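Protein F-93 (Sulfolobus virus 1, PDB 1TBX) probably acts as a homodimeric winged-helix transcription factor that recognises a palindromic or pseudo-palindromic DNA target sequence. Local coordinates at residues 53-58 with 70-75. Residues are numbered along the deposited sequence; the frame is centred on the assembly and turned at random.
Sequences EGFVKE and TEKGKL
The carbonyl oxygen of Phe55 receives one hydrogen bond and one CA-H...O contact from the chain around the start of helix 71-94. Thr70 N donates to Phe55 O at 3.0 Å; the N-H comes from above the carbonyl plane and the bond is bent, 130° at the hydrogen. Gly73 CA adds the CH contact to Phe55 O at 3.4 Å. Gly73 carries no side chain, which lets the helix backbone come within 4.1 Å of Phe55, CA to CA.

Lys72 supplies the second half of the joint. Its chain is bent at chi2 and chi4. CG meets the CD2-CE2 side of the phenyl ring, 3.6 Å from Phe55 CD2, and CE stands over one face, displaced toward the rim, 4.1 Å from the ring centroid in a CH-pi contact. NZ lies over the same face, 5.0 Å from the centroid, as a cation-pi partner. Chi1 of -64° sets Phe55 CG anti to the carbonyl carbon, placing the ring against Lys72 with its edge toward Gly73 CA.

Gly54, at positive phi, closes helix 40-52 with a Schellman motif, and the chain turns into strand 56-61, the first strand of the hairpin 56-61/64-69 that forms the wing. The contact thus joins the two ends of that hairpin, tying the exit of helix 40-52 to the N-terminal end of helix 71-94. Val56 packs on Leu14 and Leu17 of helix 9-17 and on Leu50 of helix 40-52, whereas Phe55 meets Phe6 of the second subunit edge-to-face and, with Lys72, packs on its Ile90, bringing the joint to the dimer interface.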
ATOM      1  N   GLU A  53       6.469   8.770 -13.424  1.00 27.70           N
ATOM      2  CA  GLU A  53       6.538   7.330 -13.634  1.00 25.08           C
ATOM      3  C   GLU A  53       5.431   6.802 -14.545  1.00 25.75           C
ATOM      4  O   GLU A  53       5.248   5.587 -14.674  1.00 26.63           O
ATOM      5  CB  GLU A  53       6.550   6.581 -12.314  1.00 24.55           C
ATOM      6  CG  GLU A  53       7.768   6.872 -11.458  1.00 31.63           C
ATOM      7  CD  GLU A  53       9.097   6.610 -12.146  1.00 33.07           C
ATOM      8  OE1 GLU A  53       9.291   5.516 -12.718  1.00 33.92           O
ATOM      9  OE2 GLU A  53       9.959   7.509 -12.083  1.00 34.15           O
ATOM     10  N   GLY A  54       4.691   7.715 -15.169  1.00 19.26           N
ATOM     11  CA  GLY A  54       3.828   7.360 -16.278  1.00 19.38           C
ATOM     12  C   GLY A  54       2.524   6.655 -15.946  1.00 23.80           C
ATOM     13  O   GLY A  54       1.995   5.915 -16.796  1.00 19.65           O
ATOM     14  N   PHE A  55       2.025   6.891 -14.726  1.00 21.09           N
ATOM     15  CA  PHE A  55       0.736   6.396 -14.277  1.00 17.72           C
ATOM     16  C   PHE A  55      -0.400   7.387 -14.481  1.00 22.97           C
ATOM     17  O   PHE A  55      -1.544   6.972 -14.619  1.00 23.58           O
ATOM     18  CB  PHE A  55       0.795   6.109 -12.812  1.00 12.95           C
ATOM     19  CG  PHE A  55       1.748   5.024 -12.450  1.00 18.35           C
ATOM     20  CD1 PHE A  55       2.986   5.324 -11.903  1.00 18.54           C
ATOM     21  CD2 PHE A  55       1.400   3.692 -12.611  1.00 22.19           C
ATOM     22  CE1 PHE A  55       3.867   4.331 -11.523  1.00 14.82           C
ATOM     23  CE2 PHE A  55       2.296   2.692 -12.243  1.00 23.36           C
ATOM     24  CZ  PHE A  55       3.527   3.028 -11.692  1.00 19.01           C
ATOM     25  N   VAL A  56      -0.089   8.687 -14.507  1.00 24.19           N
ATOM     26  CA  VAL A  56      -1.097   9.754 -14.529  1.00 19.64           C
ATOM     27  C   VAL A  56      -0.701  10.802 -15.549  1.00 22.38           C
ATOM     28  O   VAL A  56       0.496  11.046 -15.774  1.00 21.00           O
ATOM     29  CB  VAL A  56      -1.171  10.427 -13.141  1.00 19.57           C
ATOM     30  CG1 VAL A  56      -1.936  11.736 -13.154  1.00 17.13           C
ATOM     31  CG2 VAL A  56      -1.773   9.472 -12.109  1.00 24.15           C
ATOM     32  N   LYS A  57      -1.699  11.425 -16.167  1.00 21.28           N
ATOM     33  CA  LYS A  57      -1.447  12.557 -17.053  1.00 24.81           C
ATOM     34  C   LYS A  57      -2.151  13.790 -16.507  1.00 25.54           C
ATOM     35  O   LYS A  57      -3.261  13.695 -16.017  1.00 27.01           O
ATOM     36  CB  LYS A  57      -1.879  12.250 -18.497  1.00 24.57           C
ATOM     37  CG  LYS A  57      -0.727  11.697 -19.377  1.00 29.04           C
ATOM     38  CD  LYS A  57      -1.199  10.807 -20.583  1.00 31.42           C
ATOM     39  CE  LYS A  57       0.004  10.193 -21.394  1.00 32.86           C
ATOM     40  NZ  LYS A  57      -0.078  10.315 -22.909  1.00 34.30           N
ATOM     41  N   GLU A  58      -1.498  14.944 -16.554  1.00 26.62           N
ATOM     42  CA  GLU A  58      -2.183  16.160 -16.179  1.00 29.46           C
ATOM     43  C   GLU A  58      -2.352  17.109 -17.363  1.00 31.80           C
ATOM     44  O   GLU A  58      -1.349  17.523 -17.952  1.00 35.93           O
ATOM     45  CB  GLU A  58      -1.440  16.871 -15.059  1.00 31.13           C
ATOM     46  CG  GLU A  58      -2.115  18.162 -14.597  1.00 32.09           C
ATOM     47  CD  GLU A  58      -1.442  18.719 -13.376  1.00 36.51           C
ATOM     48  OE1 GLU A  58      -2.144  18.976 -12.363  1.00 40.53           O
ATOM     49  OE2 GLU A  58      -0.195  18.862 -13.435  1.00 32.47           O
ATOM     50  N   THR A  70      -3.522   6.615 -16.812  1.00 30.92           N
ATOM     51  CA  THR A  70      -2.755   6.157 -17.915  1.00 27.53           C
ATOM     52  C   THR A  70      -3.196   4.716 -18.083  1.00 32.88           C
ATOM     53  O   THR A  70      -3.884   4.184 -17.204  1.00 41.28           O
ATOM     54  CB  THR A  70      -1.339   6.339 -17.468  1.00 26.26           C
ATOM     55  OG1 THR A  70      -0.648   7.111 -18.449  1.00 26.20           O
ATOM     56  CG2 THR A  70      -0.584   5.023 -17.262  1.00 17.96           C
ATOM     57  N   GLU A  71      -2.867   4.089 -19.208  1.00 31.96           N
ATOM     58  CA  GLU A  71      -3.113   2.662 -19.364  1.00 29.76           C
ATOM     59  C   GLU A  71      -2.617   1.865 -18.144  1.00 27.44           C
ATOM     60  O   GLU A  71      -3.404   1.168 -17.484  1.00 28.11           O
ATOM     61  CB  GLU A  71      -2.433   2.198 -20.632  1.00 31.56           C
ATOM     62  CG  GLU A  71      -3.308   2.368 -21.854  1.00 38.18           C
ATOM     63  CD  GLU A  71      -3.470   1.069 -22.639  1.00 43.58           C
ATOM     64  OE1 GLU A  71      -3.354  -0.036 -22.043  1.00 43.81           O
ATOM     65  OE2 GLU A  71      -3.711   1.148 -23.863  1.00 41.91           O
ATOM     66  N   LYS A  72      -1.326   2.013 -17.825  1.00 25.84           N
ATOM     67  CA  LYS A  72      -0.721   1.359 -16.646  1.00 24.17           C
ATOM     68  C   LYS A  72      -1.238   1.887 -15.282  1.00 27.89           C
ATOM     69  O   LYS A  72      -1.258   1.156 -14.290  1.00 32.96           O
ATOM     70  CB  LYS A  72       0.836   1.272 -16.761  1.00 22.43           C
ATOM     71  CG  LYS A  72       1.745   2.155 -15.895  1.00 19.16           C
ATOM     72  CD  LYS A  72       3.007   2.532 -16.677  1.00 15.20           C
ATOM     73  CE  LYS A  72       4.108   3.165 -15.812  1.00 17.09           C
ATOM     74  NZ  LYS A  72       5.459   2.493 -15.848  1.00 16.17           N
ATOM     75  N   GLY A  73      -1.676   3.139 -15.248  1.00 26.89           N
ATOM     76  CA  GLY A  73      -2.298   3.671 -14.056  1.00 28.42           C
ATOM     77  C   GLY A  73      -3.660   3.044 -13.829  1.00 29.96           C
ATOM     78  O   GLY A  73      -3.998   2.697 -12.692  1.00 31.38           O
ATOM     79  N   LYS A  74      -4.446   2.895 -14.903  1.00 30.78           N
ATOM     80  CA  LYS A  74      -5.809   2.379 -14.802  1.00 30.11           C
ATOM     81  C   LYS A  74      -5.743   0.977 -14.248  1.00 31.57           C
ATOM     82  O   LYS A  74      -6.505   0.642 -13.344  1.00 33.30           O
ATOM     83  CB  LYS A  74      -6.523   2.374 -16.158  1.00 33.38           C
ATOM     84  CG  LYS A  74      -7.741   3.338 -16.317  1.00 33.65           C
ATOM     85  CD  LYS A  74      -8.068   3.562 -17.819  1.00 33.30           C
ATOM     86  CE  LYS A  74      -8.909   4.819 -18.088  1.00 35.64           C
ATOM     87  NZ  LYS A  74      -8.397   5.733 -19.207  1.00 34.37           N
ATOM     88  N   LEU A  75      -4.813   0.172 -14.767  1.00 30.32           N
ATOM     89  CA  LEU A  75      -4.626  -1.200 -14.307  1.00 31.34           C
ATOM     90  C   LEU A  75      -4.253  -1.258 -12.839  1.00 30.24           C
ATOM     91  O   LEU A  75      -4.922  -1.919 -12.038  1.00 34.54           O
ATOM     92  CB  LEU A  75      -3.608  -1.913 -15.197  1.00 32.93           C
ATOM     93  CG  LEU A  75      -4.368  -2.266 -16.493  1.00 37.19           C
ATOM     94  CD1 LEU A  75      -3.496  -2.384 -17.764  1.00 32.05           C
ATOM     95  CD2 LEU A  75      -5.297  -3.508 -16.270  1.00 37.41           C
TER